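Local coordinates for protein endo-1,4-beta-xylanase I (Hypocrea jecorina, PDB 1XYN) that hydrolyses internal beta-1,4-xylosidic bonds in the main chain of xylan, a plant cell-wall hemicellulose, releasing xylooligosaccharides and xylose, at residues A[112-116]-A[117-121]; A[28-31]-A[32-36]. All coordinates share one frame; numbering follows the deposited sequence.

Interaction 1: residues A[112-116]-A[117-121]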
# COMPACT_ATOMS: atom_id res chain seq x y z
N GLU A 112 -1.34 4.74 3.14
CA GLU A 112 -0.41 3.63 3.03
C GLU A 112 -0.06 3.10 4.41
O GLU A 112 -0.10 3.82 5.40
CB GLU A 112 0.86 4.10 2.32
CG GLU A 112 0.62 4.64 0.92
CD GLU A 112 0.03 3.62 -0.03
OE1 GLU A 112 0.42 2.44 0.05
OE2 GLU A 112 -0.83 4.01 -0.86
N PRO A 113 0.28 1.81 4.50
CA PRO A 113 0.63 1.23 5.79
C PRO A 113 1.87 1.87 6.40
O PRO A 113 2.85 2.16 5.70
CB PRO A 113 0.85 -0.25 5.45
CG PRO A 113 1.28 -0.22 4.02
CD PRO A 113 0.33 0.79 3.44
N SER A 114 1.82 2.11 7.70
CA SER A 114 2.93 2.72 8.42
C SER A 114 3.02 2.18 9.83
O SER A 114 2.19 1.38 10.25
CB SER A 114 2.78 4.24 8.46
OG SER A 114 1.77 4.63 9.37
N ILE A 115 4.02 2.67 10.57
CA ILE A 115 4.24 2.27 11.95
C ILE A 115 3.13 2.83 12.85
O ILE A 115 3.04 2.47 14.03
CB ILE A 115 5.61 2.77 12.47
CG1 ILE A 115 5.73 4.29 12.28
CG2 ILE A 115 6.74 2.07 11.73
CD1 ILE A 115 6.99 4.88 12.85
N GLN A 116 2.29 3.69 12.28
CA GLN A 116 1.17 4.31 12.99
C GLN A 116 -0.16 3.80 12.44
O GLN A 116 -1.23 4.33 12.78
CB GLN A 116 1.22 5.83 12.82
CG GLN A 116 2.54 6.46 13.23
CD GLN A 116 2.42 7.96 13.51
OE1 GLN A 116 1.31 8.50 13.61
NE2 GLN A 116 3.55 8.63 13.64
N GLY A 117 -0.09 2.73 11.66
CA GLY A 117 -1.27 2.17 11.03
C GLY A 117 -1.29 2.71 9.62
O GLY A 117 -0.30 3.29 9.17
N THR A 118 -2.38 2.52 8.89
CA THR A 118 -2.44 3.06 7.53
C THR A 118 -2.62 4.57 7.64
O THR A 118 -3.51 5.07 8.35
CB THR A 118 -3.56 2.40 6.70
OG1 THR A 118 -4.82 2.52 7.37
CG2 THR A 118 -3.26 0.92 6.49
N ALA A 119 -1.69 5.30 7.02
CA ALA A 119 -1.69 6.75 7.08
C ALA A 119 -1.14 7.39 5.81
O ALA A 119 -0.74 6.71 4.88
CB ALA A 119 -0.86 7.21 8.28
N THR A 120 -1.16 8.72 5.80
CA THR A 120 -0.65 9.50 4.68
C THR A 120 0.57 10.20 5.25
O THR A 120 0.50 10.82 6.31
CB THR A 120 -1.69 10.53 4.20
OG1 THR A 120 -2.81 9.83 3.63
CG2 THR A 120 -1.10 11.46 3.14
N PHE A 121 1.69 10.11 4.54
CA PHE A 121 2.93 10.69 5.03
C PHE A 121 3.88 10.93 3.86
O PHE A 121 3.66 10.43 2.77
CB PHE A 121 3.57 9.71 6.01
CG PHE A 121 3.67 8.30 5.46
CD1 PHE A 121 2.62 7.40 5.62
CD2 PHE A 121 4.79 7.89 4.74
CE1 PHE A 121 2.67 6.13 5.07
CE2 PHE A 121 4.86 6.62 4.19
CZ PHE A 121 3.80 5.74 4.35
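Phe-121 turns the CE1 and CZ corner of its ring against Glu-112 and Ser-114. The carbonyl oxygen of Glu-112 stands at the ring edge, near the ring plane, 3.6 Å from CE1, while CB of Glu-112 packs 3.9 Å from CE1. Ser-114 CB comes in obliquely, 3.9 Å from the same CE1. This reach follows from the first torsion of Phe-121 (chi1 50°), which sets CG between its backbone N and carbonyl carbon and carries the ring across to strand 112-114. Beside the ring, Glu-112 and Ala-119 exchange two backbone hydrogen bonds: Glu-112 N donates to Ala-119 O and Ala-119 N to Glu-112 O, each 2.7 Å long. Glu-112 O also takes a CA-H contact from Thr-118. The segment is the hairpin of the thumb, the loop that overhangs the substrate cleft in family 11 xylanases, and Pro-113, just ahead of the turn, probably binds substrate, as in relatives. A type I turn from Ser-114 to Gly-117 closes it, with Gly-117 N donating to Ser-114 O at 3.0 Å from above the carbonyl plane. Ser-114 OG works twice: it accepts from Gln-116 N (3.1 Å), making an ST turn, and donates to Gly-117 O, a bond modelled so short that its length is doubtful. At the backbone angles of Gly-117 any side chain would collide with Gln-116 O. On the face away from Glu-112 and Ser-114, Thr-118 CG2 lies 4.0 Å from Pro-113 CA. The carboxylate of Glu-112 leaves the hairpin to form a salt bridge with Arg-109 of the second subunit. Phe-121, meeting Trp-68 with its ring, has its side chain about 3 Å from that of Glu-75, the predicted nucleophile, at their nearest atoms.

Interaction 2: residues A[28-31]-A[32-36]; sequences WNTQ and DDFVV
One of the links between the two sheets of the family 11 jelly roll is this corner, where strand 23-30 of one sheet gives way to strand 34-40 of the other and Trp-28, Thr-30 and Phe-34 turn into the space between them. Phe-34 drives CZ onto one face of the Trp-28 indole, 3.5 Å from its CG and offset toward the ring's rim. The two planes meet obliquely, at 51°, though the side chains run roughly at right angles. Without the indole, as with an alanine here, CZ of Phe-34 would probably face a gap and the ring be freer to turn. Thr-30 CG2, set between its own backbone N and carbonyl carbon, meets Phe-34 CD1 at 3.8 Å. That same rotation (chi1 180°) puts OG1 opposite its backbone N, beside the bend, where it bonds to Gly-12 O. Val-15, from strand 14-19, packs on both Thr-30 and Phe-34. At the corner, Gln-31 NE2 bonds to Gln-116 O of the second subunit. Within the bend, Asp-32 N donates to Thr-30 OG1 over 2.9 Å, with an N-H...O angle of 154°.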
# COMPACT_ATOMS: atom_id res chain seq x y z
N TRP A 28 14.83 -14.33 -2.93
CA TRP A 28 13.43 -14.08 -3.23
C TRP A 28 13.07 -14.37 -4.67
O TRP A 28 13.94 -14.46 -5.54
CB TRP A 28 13.04 -12.63 -2.85
CG TRP A 28 13.63 -11.54 -3.75
CD1 TRP A 28 13.06 -11.02 -4.88
CD2 TRP A 28 14.90 -10.88 -3.60
NE1 TRP A 28 13.90 -10.09 -5.44
CE2 TRP A 28 15.03 -9.98 -4.69
CE3 TRP A 28 15.94 -10.95 -2.66
CZ2 TRP A 28 16.16 -9.17 -4.86
CZ3 TRP A 28 17.06 -10.15 -2.84
CH2 TRP A 28 17.16 -9.27 -3.93
N ASN A 29 11.77 -14.56 -4.90
CA ASN A 29 11.19 -14.82 -6.22
C ASN A 29 9.71 -14.51 -6.00
O ASN A 29 8.88 -15.40 -5.82
CB ASN A 29 11.39 -16.27 -6.64
CG ASN A 29 11.01 -16.51 -8.09
OD1 ASN A 29 10.61 -15.59 -8.80
ND2 ASN A 29 11.15 -17.76 -8.54
N THR A 30 9.39 -13.22 -6.01
CA THR A 30 8.03 -12.79 -5.75
C THR A 30 7.53 -11.61 -6.59
O THR A 30 8.32 -10.87 -7.19
CB THR A 30 7.90 -12.43 -4.25
OG1 THR A 30 6.57 -12.00 -3.96
CG2 THR A 30 8.87 -11.33 -3.87
N GLN A 31 6.21 -11.47 -6.65
CA GLN A 31 5.56 -10.38 -7.37
C GLN A 31 5.19 -9.31 -6.36
O GLN A 31 4.92 -8.17 -6.72
CB GLN A 31 4.28 -10.87 -8.06
CG GLN A 31 4.48 -11.67 -9.33
CD GLN A 31 4.94 -10.82 -10.50
OE1 GLN A 31 6.10 -10.90 -10.92
NE2 GLN A 31 4.04 -10.00 -11.03
N ASP A 32 5.19 -9.70 -5.09
CA ASP A 32 4.81 -8.81 -4.00
C ASP A 32 5.96 -8.18 -3.22
O ASP A 32 6.99 -8.81 -2.96
CB ASP A 32 3.87 -9.53 -3.04
CG ASP A 32 2.66 -10.12 -3.73
OD1 ASP A 32 1.99 -9.41 -4.51
OD2 ASP A 32 2.38 -11.30 -3.50
N ASP A 33 5.72 -6.94 -2.79
CA ASP A 33 6.68 -6.14 -2.04
C ASP A 33 6.98 -6.73 -0.67
O ASP A 33 6.10 -7.26 0.01
CB ASP A 33 6.14 -4.71 -1.88
CG ASP A 33 7.13 -3.77 -1.18
OD1 ASP A 33 8.34 -3.86 -1.47
OD2 ASP A 33 6.68 -2.93 -0.36
N PHE A 34 8.24 -6.59 -0.27
CA PHE A 34 8.71 -7.05 1.02
C PHE A 34 9.88 -6.15 1.42
O PHE A 34 10.61 -5.64 0.57
CB PHE A 34 9.19 -8.51 0.92
CG PHE A 34 10.39 -8.69 0.02
CD1 PHE A 34 10.24 -8.85 -1.34
CD2 PHE A 34 11.68 -8.69 0.55
CE1 PHE A 34 11.36 -9.01 -2.18
CE2 PHE A 34 12.80 -8.84 -0.27
CZ PHE A 34 12.63 -9.00 -1.64
N VAL A 35 10.01 -5.91 2.72
CA VAL A 35 11.09 -5.09 3.25
C VAL A 35 11.71 -5.85 4.41
O VAL A 35 11.09 -5.99 5.46
CB VAL A 35 10.57 -3.73 3.80
CG1 VAL A 35 11.75 -2.84 4.18
CG2 VAL A 35 9.67 -3.04 2.79
N VAL A 36 12.92 -6.38 4.22
CA VAL A 36 13.60 -7.11 5.29
C VAL A 36 14.99 -6.55 5.53
O VAL A 36 15.63 -6.05 4.61
CB VAL A 36 13.78 -8.61 4.95
CG1 VAL A 36 12.44 -9.30 4.80
CG2 VAL A 36 14.64 -8.77 3.70

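In the fold
Interactions 1 and 2 are each a tight turn of the chain, their centres about 19 Å apart, with no touch within one chain. Interaction 1 lies farther from the chain centre (about 17 Å against 14 Å, between centres); in interaction 2 the touching Trp-28, Thr-30 and Phe-34 are all buried. Interaction 1, its short strands nearly at right angles, is held mainly by backbone bonds and a serine hydroxyl, whereas interaction 2 has no strand pairing across it and relies on apolar packing between sheets plus one hydroxyl bond. Both reach the larger mixed sheet, through strands 119-128 and 34-40. They meet between the two subunits of the assembly, where Gln-31 and Asp-32 of one pack or bond onto Gln-116, Gly-117 and Thr-118 of the other.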